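Local coordinates for transaminase (PDB 5G2Q), which probably transfers amino groups between amino and keto compounds as a class-III aminotransferase dependent on pyridoxal phosphate, at residues V264-D269 and Y287-D292; K217-M222 and R256-E261; E270-F275 and M296-S301. All coordinates share one frame; numbering follows the deposited sequence.

Interaction 1 of 3, residues V264-D269 and Y287-D292; sequences VLWISD and YGVQPD. With PDA (2-[(3-hydroxy-2-methyl-5-phosphonooxymethyl-pyridin-4-ylmethyl)-amino]-propionic acid), chain R.
Asp292 turns its CG back beside its own backbone N (chi1 -67°), while Trp266 sends its indole out anti to the backbone N (chi1 171°); the first torsion brings a carboxylate to the strand backbone, the second lays the ring over Pro291. Asp292 OD2 accepts the N-H of Trp266 through its anti lone pair at 2.5 Å, a short bond whose exact length is doubtful, and Asp292 N donates to Trp266 O at 2.9 Å. One aspartate thus grips both polar backbone atoms of the tryptophan. Its OD2 also forms a salt bridge with Arg256, so the same oxygen has a second partner. Strand 265-269 lies inside the mixed seven-stranded sheet of a fold type I PLP enzyme, and the loop 287-292 leads into the neighbouring parallel strand 293-296. Proline suits this loop position just before the strand: it needs no hydrogen-bond acceptor for its nitrogen, and its CB sits over the six-membered ring, 4.0 Å from the centroid, in a CH-pi contact. Val289 CG2 meets Trp266 CZ3 at 3.7 Å, coming obliquely, and Ser268 CB touches Pro291 CB at 3.9 Å. The indole NE1 is hydrogen-bonded to Thr236 on the adjoining strand. At the strand's far end Asp269 OD2 lies 2.8 Å from N1 of the bound PDA, the carboxylate-to-pyridine pairing of this fold, with His149 and Thr295 hydrogen-bonded to the same aspartate.

Interaction 2 of 3, residues K217-M222 and R256-E261; sequences KYTRRM and RKMTKE
The guanidinium of Arg220 rests with one face on Met258, whose CG stands 3.7 Å above the plane, over its centre, while Glu261 approaches the group obliquely. The two planes, guanidinium and carboxylate, are turned 57° apart, so no two-pronged coplanar pairing forms. Instead a single oxygen, Glu261 OE1, takes both ends of the fork: it lies 3.0 Å from Arg220 NH1 and 3.3 Å from Arg220 NH2, and both bonds of this salt bridge are bent and weak. The other oxygen, Glu261 OE2, pairs weakly with Lys257 NZ at 2.9 Å, one turn back on the same helix. Because Lys257 NZ and Arg220 NH2 come within 4.4 Å, the shared carboxylate probably offsets their like charges, and Glu212 adds a second acid at Arg220 NH2. Arginine fits this place through its length: the chain leaves anti to the backbone N (chi1 -170°) and bends at chi3, passing Met258 in the opposite direction before its charged end reaches Glu261, which is exposed. Deeper between the helices the flexible methionine fills the inter-helix space. Met258 SD presses against the backbone of the facing helix, 3.6 Å from Arg220 N, and lies 4.2 Å from Thr219 CG2. Other sides of helix 214-226 serve the assembly, Tyr218 and Met222 packing on Glu145 and Met191 of the third subunit. The two helical segments run nearly parallel, 19° apart with axes 10.6 Å from each other. Thr219 and Met222 reach strand 189-192, and Arg256 and Thr259 reach strand 265-269; such neighbouring parallel helices against one sheet are characteristic of the alpha/beta large domain of fold type I PLP enzymes.

Interaction 3 of 3, residues E270-F275 and M296-S301; sequences EVLTGF and MGKGLS. With PDA (2-[(3-hydroxy-2-methyl-5-phosphonooxymethyl-pyridin-4-ylmethyl)-amino]-propionic acid), chain R.
The backbones come within 4.2 Å at Val271 CA and Met296 CA and stay close as far as Phe275 and Gly299, yet no hydrogen bond joins them, so apolar packing and contacts to an aromatic ring carry the contact. The loop after strand 265-269 and the end of strand 293-296 with the loop that follows line part of the cofactor site of a fold type I PLP enzyme. Glycines permit the closeness: a CB on Gly297 would stand only 3.1 Å from Val271 CG1, and one on Gly299 would crowd Gly274 O. Phe275 fills the space between the segments with its ring. Leu300 CA lies over one face of its ring, 3.8 Å from the centroid, a CH-pi contact. Met296 comes to the edge, near the ring plane, with SD 3.6 Å from Phe275 CZ, a Met-aromatic contact; Leu300 CD1 meets that same CZ. Beyond the two segments, Phe282 packs edge-to-face with the phenyl ring, and Leu345 and Met348 of helix 335-350 add to its surroundings. With an alanine here, Met296 SD and Leu300 CA would probably lose the ring they lie against, leaving a gap between the two loops. Nearer the cofactor, branched Val271 suits a flat partner: its CB lies over the pyridine ring of PDA, 3.6 Å from N1, while its CG1 flanks the aliphatic chain of Lys298. Leu272 borders the substrate end, with CD1 3.5 Å from PDA OXT. Lys298, probably the lysine that binds the cofactor as a Schiff base in this family, runs past Val271 O and the Leu272 backbone and bends at chi4 (-58°). Its amine is hydrogen-bonded to Leu59 O and to Thr330 OG1 of the second subunit, and NZ ends 3.2 Å from the imine-position N of PDA.

Interactions 1 and 3 are buried, whereas interaction 2 is partly open, with a salt-bridge network at its outer side and a buried methionine between the helices. Interactions 1 and 3 share the connection between strands 265-269 and 293-296 and alternate along the chain; they reach the bound PDA from different points, one by a carboxylate and one by a valine, a leucine and a lysine. A backbone bond and a carboxylate-to-backbone bond join interaction 1, while interaction 3 has none across it and depends on glycines and an aromatic ring. Interaction 2, whose centre is about 26 Å from that of interaction 3, touches interaction 1 through Arg256 NH1, 2.7 Å from Gln290 O, tying helix 251-262 to the loop 287-292.

Interaction 1 of 3, residues V264-D269 and Y287-D292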
loop_
_atom_site.group_PDB
_atom_site.type_symbol
_atom_site.label_atom_id
_atom_site.label_comp_id
_atom_site.label_asym_id
_atom_site.label_seq_id
_atom_site.Cartn_x
_atom_site.Cartn_y
_atom_site.Cartn_z
ATOM N N VAL F 264 22.024 2.168 8.153
ATOM C CA VAL F 264 20.913 2.934 7.577
ATOM C C VAL F 264 21.352 4.406 7.402
ATOM O O VAL F 264 22.197 4.879 8.155
ATOM C CB VAL F 264 19.634 2.759 8.423
ATOM C CG1 VAL F 264 18.544 3.710 7.996
ATOM C CG2 VAL F 264 19.124 1.313 8.325
ATOM N N LEU F 265 20.799 5.098 6.405
ATOM C CA LEU F 265 21.126 6.482 6.118
ATOM C C LEU F 265 20.479 7.452 7.083
ATOM O O LEU F 265 19.455 7.137 7.678
ATOM C CB LEU F 265 20.708 6.846 4.691
ATOM C CG LEU F 265 21.398 6.075 3.576
ATOM C CD1 LEU F 265 20.786 6.543 2.281
ATOM C CD2 LEU F 265 22.907 6.242 3.572
ATOM N N TRP F 266 21.065 8.628 7.252
ATOM C CA TRP F 266 20.370 9.627 8.017
ATOM C C TRP F 266 20.113 10.802 7.147
ATOM O O TRP F 266 21.043 11.384 6.575
ATOM C CB TRP F 266 21.114 10.007 9.319
ATOM C CG TRP F 266 20.502 11.213 10.024
ATOM C CD1 TRP F 266 19.171 11.495 10.160
ATOM C CD2 TRP F 266 21.199 12.285 10.654
ATOM N NE1 TRP F 266 19.000 12.677 10.827
ATOM C CE2 TRP F 266 20.231 13.187 11.135
ATOM C CE3 TRP F 266 22.542 12.576 10.850
ATOM C CZ2 TRP F 266 20.568 14.367 11.816
ATOM C CZ3 TRP F 266 22.878 13.752 11.516
ATOM C CH2 TRP F 266 21.892 14.627 12.001
ATOM N N ILE F 267 18.834 11.142 7.005
ATOM C CA ILE F 267 18.461 12.372 6.292
ATOM C C ILE F 267 18.136 13.457 7.357
ATOM O O ILE F 267 17.225 13.282 8.163
ATOM C CB ILE F 267 17.241 12.164 5.365
ATOM C CG1 ILE F 267 17.504 11.080 4.329
ATOM C CG2 ILE F 267 16.811 13.474 4.719
ATOM C CD1 ILE F 267 16.243 10.575 3.656
ATOM N N SER F 268 18.892 14.556 7.365
ATOM C CA SER F 268 18.539 15.725 8.184
ATOM C C SER F 268 17.642 16.643 7.360
ATOM O O SER F 268 18.095 17.267 6.398
ATOM C CB SER F 268 19.797 16.474 8.671
ATOM O OG SER F 268 19.456 17.512 9.554
ATOM N N ASP F 269 16.359 16.704 7.700
ATOM C CA ASP F 269 15.479 17.660 7.033
ATOM C C ASP F 269 15.744 19.109 7.519
ATOM O O ASP F 269 15.258 19.539 8.559
ATOM C CB ASP F 269 14.018 17.234 7.187
ATOM C CG ASP F 269 13.073 18.137 6.438
ATOM O OD1 ASP F 269 13.537 19.180 5.906
ATOM O OD2 ASP F 269 11.870 17.806 6.386
ATOM N N TYR F 287 25.559 19.586 16.921
ATOM C CA TYR F 287 25.582 18.286 17.554
ATOM C C TYR F 287 26.756 17.370 17.233
ATOM O O TYR F 287 26.743 16.197 17.610
ATOM C CB TYR F 287 24.285 17.579 17.247
ATOM C CG TYR F 287 23.084 18.320 17.754
ATOM C CD1 TYR F 287 22.782 18.352 19.117
ATOM C CD2 TYR F 287 22.226 18.954 16.880
ATOM C CE1 TYR F 287 21.659 19.005 19.588
ATOM C CE2 TYR F 287 21.102 19.613 17.328
ATOM C CZ TYR F 287 20.818 19.641 18.681
ATOM O OH TYR F 287 19.694 20.310 19.131
ATOM N N GLY F 288 27.764 17.898 16.552
ATOM C CA GLY F 288 28.991 17.153 16.316
ATOM C C GLY F 288 28.845 15.941 15.404
ATOM O O GLY F 288 29.687 15.053 15.434
ATOM N N VAL F 289 27.794 15.902 14.584
ATOM C CA VAL F 289 27.570 14.775 13.665
ATOM C C VAL F 289 27.327 15.275 12.247
ATOM O O VAL F 289 27.047 16.453 12.049
ATOM C CB VAL F 289 26.379 13.904 14.106
ATOM C CG1 VAL F 289 26.725 13.126 15.367
ATOM C CG2 VAL F 289 25.130 14.755 14.295
ATOM N N GLN F 290 27.448 14.400 11.262
ATOM C CA GLN F 290 27.169 14.781 9.871
ATOM C C GLN F 290 26.139 13.839 9.259
ATOM O O GLN F 290 26.230 12.628 9.419
ATOM C CB GLN F 290 28.429 14.726 9.016
ATOM C CG GLN F 290 29.664 15.386 9.587
ATOM C CD GLN F 290 30.888 15.043 8.758
ATOM O OE1 GLN F 290 31.348 13.901 8.766
ATOM N NE2 GLN F 290 31.420 16.026 8.033
ATOM N N PRO F 291 25.151 14.392 8.538
ATOM C CA PRO F 291 24.190 13.475 7.921
ATOM C C PRO F 291 24.698 12.866 6.602
ATOM O O PRO F 291 25.818 13.146 6.163
ATOM C CB PRO F 291 22.973 14.369 7.675
ATOM C CG PRO F 291 23.566 15.731 7.471
ATOM C CD PRO F 291 24.770 15.808 8.368
ATOM N N ASP F 292 23.860 12.007 6.031
ATOM C CA ASP F 292 24.090 11.387 4.747
ATOM C C ASP F 292 23.484 12.280 3.647
ATOM O O ASP F 292 24.047 12.391 2.557
ATOM C CB ASP F 292 23.462 9.979 4.717
ATOM C CG ASP F 292 24.153 8.999 5.676
ATOM O OD1 ASP F 292 25.336 8.684 5.490
ATOM O OD2 ASP F 292 23.518 8.512 6.621
HETATM N N PDA R . 7.046 23.896 6.513
HETATM N N1 PDA R . 10.428 20.151 5.739
HETATM C C2 PDA R . 10.302 20.941 6.812
HETATM C C2A PDA R . 11.127 20.606 8.026
HETATM C C3 PDA R . 9.366 22.106 6.753
HETATM O O3A PDA R . 9.244 22.948 7.826
HETATM C C4 PDA R . 8.651 22.339 5.576
HETATM C C4A PDA R . 7.712 23.493 5.495
HETATM C C5 PDA R . 8.836 21.453 4.494
HETATM C C5A PDA R . 8.105 21.583 3.171
HETATM O OP4 PDA R . 8.555 22.747 2.464
HETATM P P PDA R . 7.559 23.518 1.459
HETATM O OP1 PDA R . 7.153 22.574 0.288
HETATM O OP2 PDA R . 8.275 24.711 0.823
HETATM O OP3 PDA R . 6.351 23.946 2.234
HETATM C C6 PDA R . 9.727 20.386 4.604
HETATM C CA PDA R . 6.104 25.039 6.498
HETATM C CB PDA R . 4.839 24.740 5.692
HETATM C C PDA R . 5.783 25.712 7.819
HETATM O O PDA R . 4.591 26.007 8.095
HETATM O OXT PDA R . 6.718 25.988 8.610
#

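Interaction 2 of 3, residues K217-M222 and R256-E261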
loop_
_atom_site.group_PDB
_atom_site.type_symbol
_atom_site.label_atom_id
_atom_site.label_comp_id
_atom_site.label_asym_id
_atom_site.label_seq_id
_atom_site.Cartn_x
_atom_site.Cartn_y
_atom_site.Cartn_z
ATOM N N LYS F 217 16.213 4.038 21.730
ATOM C CA LYS F 217 16.277 2.624 22.008
ATOM C C LYS F 217 15.087 1.976 21.324
ATOM O O LYS F 217 15.224 0.918 20.726
ATOM C CB LYS F 217 16.230 2.356 23.511
ATOM C CG LYS F 217 16.370 0.895 23.899
ATOM C CD LYS F 217 15.550 0.630 25.144
ATOM C CE LYS F 217 16.404 0.419 26.395
ATOM N NZ LYS F 217 16.856 -1.010 26.506
ATOM N N TYR F 218 13.919 2.616 21.395
ATOM C CA TYR F 218 12.754 2.040 20.760
ATOM C C TYR F 218 12.826 2.173 19.225
ATOM O O TYR F 218 12.299 1.330 18.506
ATOM C CB TYR F 218 11.439 2.593 21.317
ATOM C CG TYR F 218 10.274 1.863 20.704
ATOM C CD1 TYR F 218 10.037 0.522 21.026
ATOM C CD2 TYR F 218 9.462 2.472 19.745
ATOM C CE1 TYR F 218 9.005 -0.182 20.438
ATOM C CE2 TYR F 218 8.422 1.782 19.147
ATOM C CZ TYR F 218 8.209 0.444 19.498
ATOM O OH TYR F 218 7.192 -0.276 18.938
ATOM N N THR F 219 13.504 3.205 18.734
ATOM C CA THR F 219 13.658 3.390 17.307
ATOM C C THR F 219 14.526 2.257 16.747
ATOM O O THR F 219 14.160 1.654 15.753
ATOM C CB THR F 219 14.179 4.815 16.983
ATOM O OG1 THR F 219 13.288 5.765 17.591
ATOM C CG2 THR F 219 14.182 5.078 15.492
ATOM N N ARG F 220 15.638 1.961 17.422
ATOM C CA ARG F 220 16.535 0.872 17.070
ATOM C C ARG F 220 15.779 -0.460 17.011
ATOM O O ARG F 220 15.918 -1.211 16.041
ATOM C CB ARG F 220 17.697 0.765 18.076
ATOM C CG ARG F 220 18.814 -0.191 17.655
ATOM C CD ARG F 220 19.762 -0.535 18.794
ATOM N NE ARG F 220 20.492 0.655 19.282
ATOM C CZ ARG F 220 21.547 1.200 18.666
ATOM N NH1 ARG F 220 22.022 0.664 17.547
ATOM N NH2 ARG F 220 22.131 2.283 19.175
ATOM N N ARG F 221 15.003 -0.723 18.063
ATOM C CA ARG F 221 14.214 -1.945 18.203
ATOM C C ARG F 221 13.219 -2.054 17.078
ATOM O O ARG F 221 12.952 -3.142 16.617
ATOM C CB ARG F 221 13.442 -1.958 19.531
ATOM C CG ARG F 221 14.311 -2.053 20.769
ATOM C CD ARG F 221 14.871 -3.448 21.006
ATOM N NE ARG F 221 13.839 -4.464 21.298
ATOM C CZ ARG F 221 13.285 -4.680 22.493
ATOM N NH1 ARG F 221 13.650 -3.945 23.551
ATOM N NH2 ARG F 221 12.361 -5.640 22.625
ATOM N N MET F 222 12.651 -0.920 16.674
ATOM C CA MET F 222 11.698 -0.893 15.589
ATOM C C MET F 222 12.381 -1.326 14.285
ATOM O O MET F 222 11.838 -2.131 13.531
ATOM C CB MET F 222 11.117 0.504 15.438
ATOM C CG MET F 222 9.724 0.695 16.026
ATOM S SD MET F 222 8.967 2.270 15.485
ATOM C CE MET F 222 9.550 2.390 13.801
ATOM N N ARG F 256 22.383 9.438 14.908
ATOM C CA ARG F 256 23.515 9.264 14.007
ATOM C C ARG F 256 24.292 7.973 14.315
ATOM O O ARG F 256 24.635 7.220 13.389
ATOM C CB ARG F 256 24.446 10.482 13.981
ATOM C CG ARG F 256 25.786 10.269 13.268
ATOM C CD ARG F 256 25.708 10.474 11.752
ATOM N NE ARG F 256 25.031 9.369 11.123
ATOM C CZ ARG F 256 24.820 9.230 9.822
ATOM N NH1 ARG F 256 25.224 10.147 8.974
ATOM N NH2 ARG F 256 24.183 8.160 9.373
ATOM N N LYS F 257 24.569 7.725 15.594
ATOM C CA LYS F 257 25.302 6.532 15.946
ATOM C C LYS F 257 24.445 5.299 15.691
ATOM O O LYS F 257 24.955 4.306 15.170
ATOM C CB LYS F 257 25.846 6.571 17.378
ATOM C CG LYS F 257 26.986 5.572 17.602
ATOM C CD LYS F 257 27.596 5.655 19.003
ATOM C CE LYS F 257 26.811 4.850 20.046
ATOM N NZ LYS F 257 26.311 3.520 19.550
ATOM N N MET F 258 23.148 5.360 16.006
ATOM C CA MET F 258 22.269 4.207 15.759
ATOM C C MET F 258 22.157 3.874 14.242
ATOM O O MET F 258 22.300 2.713 13.856
ATOM C CB MET F 258 20.885 4.422 16.371
ATOM C CG MET F 258 19.869 3.322 16.041
ATOM S SD MET F 258 18.193 3.965 15.796
ATOM C CE MET F 258 18.322 4.546 14.120
ATOM N N THR F 259 21.926 4.877 13.391
ATOM C CA THR F 259 21.849 4.654 11.933
ATOM C C THR F 259 23.130 4.046 11.353
ATOM O O THR F 259 23.049 3.093 10.571
ATOM C CB THR F 259 21.527 5.922 11.130
ATOM O OG1 THR F 259 22.475 6.917 11.476
ATOM C CG2 THR F 259 20.118 6.413 11.423
ATOM N N LYS F 260 24.282 4.606 11.740
ATOM C CA LYS F 260 25.615 4.065 11.422
ATOM C C LYS F 260 25.763 2.576 11.758
ATOM O O LYS F 260 26.265 1.781 10.982
ATOM C CB LYS F 260 26.680 4.848 12.202
ATOM C CG LYS F 260 27.893 5.285 11.402
ATOM C CD LYS F 260 27.552 6.509 10.574
ATOM C CE LYS F 260 28.671 6.899 9.626
ATOM N NZ LYS F 260 28.111 7.570 8.416
ATOM N N GLU F 261 25.342 2.207 12.955
ATOM C CA GLU F 261 25.447 0.826 13.417
ATOM C C GLU F 261 24.511 -0.086 12.644
ATOM O O GLU F 261 24.852 -1.220 12.392
ATOM C CB GLU F 261 25.192 0.736 14.933
ATOM C CG GLU F 261 26.412 1.124 15.762
ATOM C CD GLU F 261 26.140 1.212 17.251
ATOM O OE1 GLU F 261 24.955 1.346 17.648
ATOM O OE2 GLU F 261 27.120 1.171 18.033
#

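Interaction 3 of 3, residues E270-F275 and M296-S301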
loop_
_atom_site.group_PDB
_atom_site.type_symbol
_atom_site.label_atom_id
_atom_site.label_comp_id
_atom_site.label_asym_id
_atom_site.label_seq_id
_atom_site.Cartn_x
_atom_site.Cartn_y
_atom_site.Cartn_z
ATOM N N GLU F 270 16.550 19.850 6.766
ATOM C CA GLU F 270 17.014 21.153 7.192
ATOM C C GLU F 270 16.241 22.298 6.530
ATOM O O GLU F 270 16.719 23.455 6.479
ATOM C CB GLU F 270 18.529 21.292 6.966
ATOM C CG GLU F 270 19.413 20.399 7.839
ATOM C CD GLU F 270 19.650 20.969 9.248
ATOM O OE1 GLU F 270 19.268 22.140 9.512
ATOM O OE2 GLU F 270 20.211 20.223 10.102
ATOM N N VAL F 271 15.040 21.993 6.032
ATOM C CA VAL F 271 14.260 23.030 5.343
ATOM C C VAL F 271 13.993 24.259 6.230
ATOM O O VAL F 271 14.187 25.385 5.818
ATOM C CB VAL F 271 12.928 22.497 4.773
ATOM C CG1 VAL F 271 12.064 23.683 4.312
ATOM C CG2 VAL F 271 13.176 21.497 3.628
ATOM N N LEU F 272 13.523 24.035 7.451
ATOM C CA LEU F 272 13.232 25.130 8.337
ATOM C C LEU F 272 14.471 25.496 9.148
ATOM O O LEU F 272 14.747 26.652 9.361
ATOM C CB LEU F 272 12.050 24.785 9.234
ATOM C CG LEU F 272 11.411 25.867 10.122
ATOM C CD1 LEU F 272 9.890 25.734 10.123
ATOM C CD2 LEU F 272 11.951 25.841 11.547
ATOM N N THR F 273 15.234 24.516 9.610
ATOM C CA THR F 273 16.350 24.853 10.502
ATOM C C THR F 273 17.619 25.251 9.771
ATOM O O THR F 273 18.611 25.603 10.395
ATOM C CB THR F 273 16.665 23.698 11.465
ATOM O OG1 THR F 273 17.038 22.548 10.703
ATOM C CG2 THR F 273 15.452 23.353 12.347
ATOM N N GLY F 274 17.595 25.184 8.445
ATOM C CA GLY F 274 18.766 25.491 7.637
ATOM C C GLY F 274 19.036 26.973 7.491
ATOM O O GLY F 274 18.148 27.808 7.727
ATOM N N PHE F 275 20.288 27.277 7.137
ATOM C CA PHE F 275 20.786 28.633 6.809
ATOM C C PHE F 275 20.595 29.693 7.891
ATOM O O PHE F 275 19.817 30.612 7.698
ATOM C CB PHE F 275 20.212 29.132 5.477
ATOM C CG PHE F 275 20.372 28.154 4.352
ATOM C CD1 PHE F 275 19.396 27.195 4.105
ATOM C CD2 PHE F 275 21.514 28.186 3.543
ATOM C CE1 PHE F 275 19.552 26.295 3.073
ATOM C CE2 PHE F 275 21.669 27.287 2.506
ATOM C CZ PHE F 275 20.681 26.350 2.271
ATOM N N MET F 296 16.610 20.989 1.830
ATOM C CA MET F 296 16.686 22.443 1.970
ATOM C C MET F 296 15.564 23.189 1.257
ATOM O O MET F 296 14.984 22.693 0.277
ATOM C CB MET F 296 17.975 22.972 1.374
ATOM C CG MET F 296 19.220 22.708 2.174
ATOM S SD MET F 296 20.546 22.938 0.995
ATOM C CE MET F 296 21.963 22.834 2.083
ATOM N N GLY F 297 15.312 24.419 1.724
ATOM C CA GLY F 297 14.183 25.240 1.290
ATOM C C GLY F 297 14.155 26.518 2.133
ATOM O O GLY F 297 15.187 26.925 2.675
ATOM N N LYS F 298 12.996 27.162 2.197
ATOM C CA LYS F 298 12.831 28.385 2.970
ATOM C C LYS F 298 14.039 29.359 2.944
ATOM O O LYS F 298 14.211 30.200 2.053
ATOM C CB LYS F 298 12.500 27.987 4.428
ATOM C CG LYS F 298 11.107 27.407 4.615
ATOM C CD LYS F 298 10.895 26.951 6.059
ATOM C CE LYS F 298 9.690 26.041 6.257
ATOM N NZ LYS F 298 8.411 26.676 5.817
ATOM N N GLY F 299 14.866 29.238 3.977
ATOM C CA GLY F 299 16.063 30.048 4.135
ATOM C C GLY F 299 17.084 29.895 3.020
ATOM O O GLY F 299 17.971 30.733 2.919
ATOM N N LEU F 300 16.985 28.853 2.179
ATOM C CA LEU F 300 17.910 28.738 1.008
ATOM C C LEU F 300 17.889 30.011 0.140
ATOM O O LEU F 300 18.932 30.504 -0.322
ATOM C CB LEU F 300 17.598 27.488 0.169
ATOM C CG LEU F 300 18.295 27.304 -1.193
ATOM C CD1 LEU F 300 19.608 26.530 -1.119
ATOM C CD2 LEU F 300 17.357 26.586 -2.131
ATOM N N SER F 301 16.689 30.536 -0.083
ATOM C CA SER F 301 16.529 31.799 -0.806
ATOM C C SER F 301 15.896 32.891 0.056
ATOM O O SER F 301 15.526 33.905 -0.465
ATOM C CB SER F 301 15.687 31.594 -2.085
ATOM O OG SER F 301 14.306 31.330 -1.796
HETATM N N PDA R . 7.046 23.896 6.513
HETATM N N1 PDA R . 10.428 20.151 5.739
HETATM C C2 PDA R . 10.302 20.941 6.812
HETATM C C2A PDA R . 11.127 20.606 8.026
HETATM C C3 PDA R . 9.366 22.106 6.753
HETATM O O3A PDA R . 9.244 22.948 7.826
HETATM C C4 PDA R . 8.651 22.339 5.576
HETATM C C4A PDA R . 7.712 23.493 5.495
HETATM C C5 PDA R . 8.836 21.453 4.494
HETATM C C5A PDA R . 8.105 21.583 3.171
HETATM O OP4 PDA R . 8.555 22.747 2.464
HETATM P P PDA R . 7.559 23.518 1.459
HETATM O OP1 PDA R . 7.153 22.574 0.288
HETATM O OP2 PDA R . 8.275 24.711 0.823
HETATM O OP3 PDA R . 6.351 23.946 2.234
HETATM C C6 PDA R . 9.727 20.386 4.604
HETATM C CA PDA R . 6.104 25.039 6.498
HETATM C CB PDA R . 4.839 24.740 5.692
HETATM C C PDA R . 5.783 25.712 7.819
HETATM O O PDA R . 4.591 26.007 8.095
HETATM O OXT PDA R . 6.718 25.988 8.610
#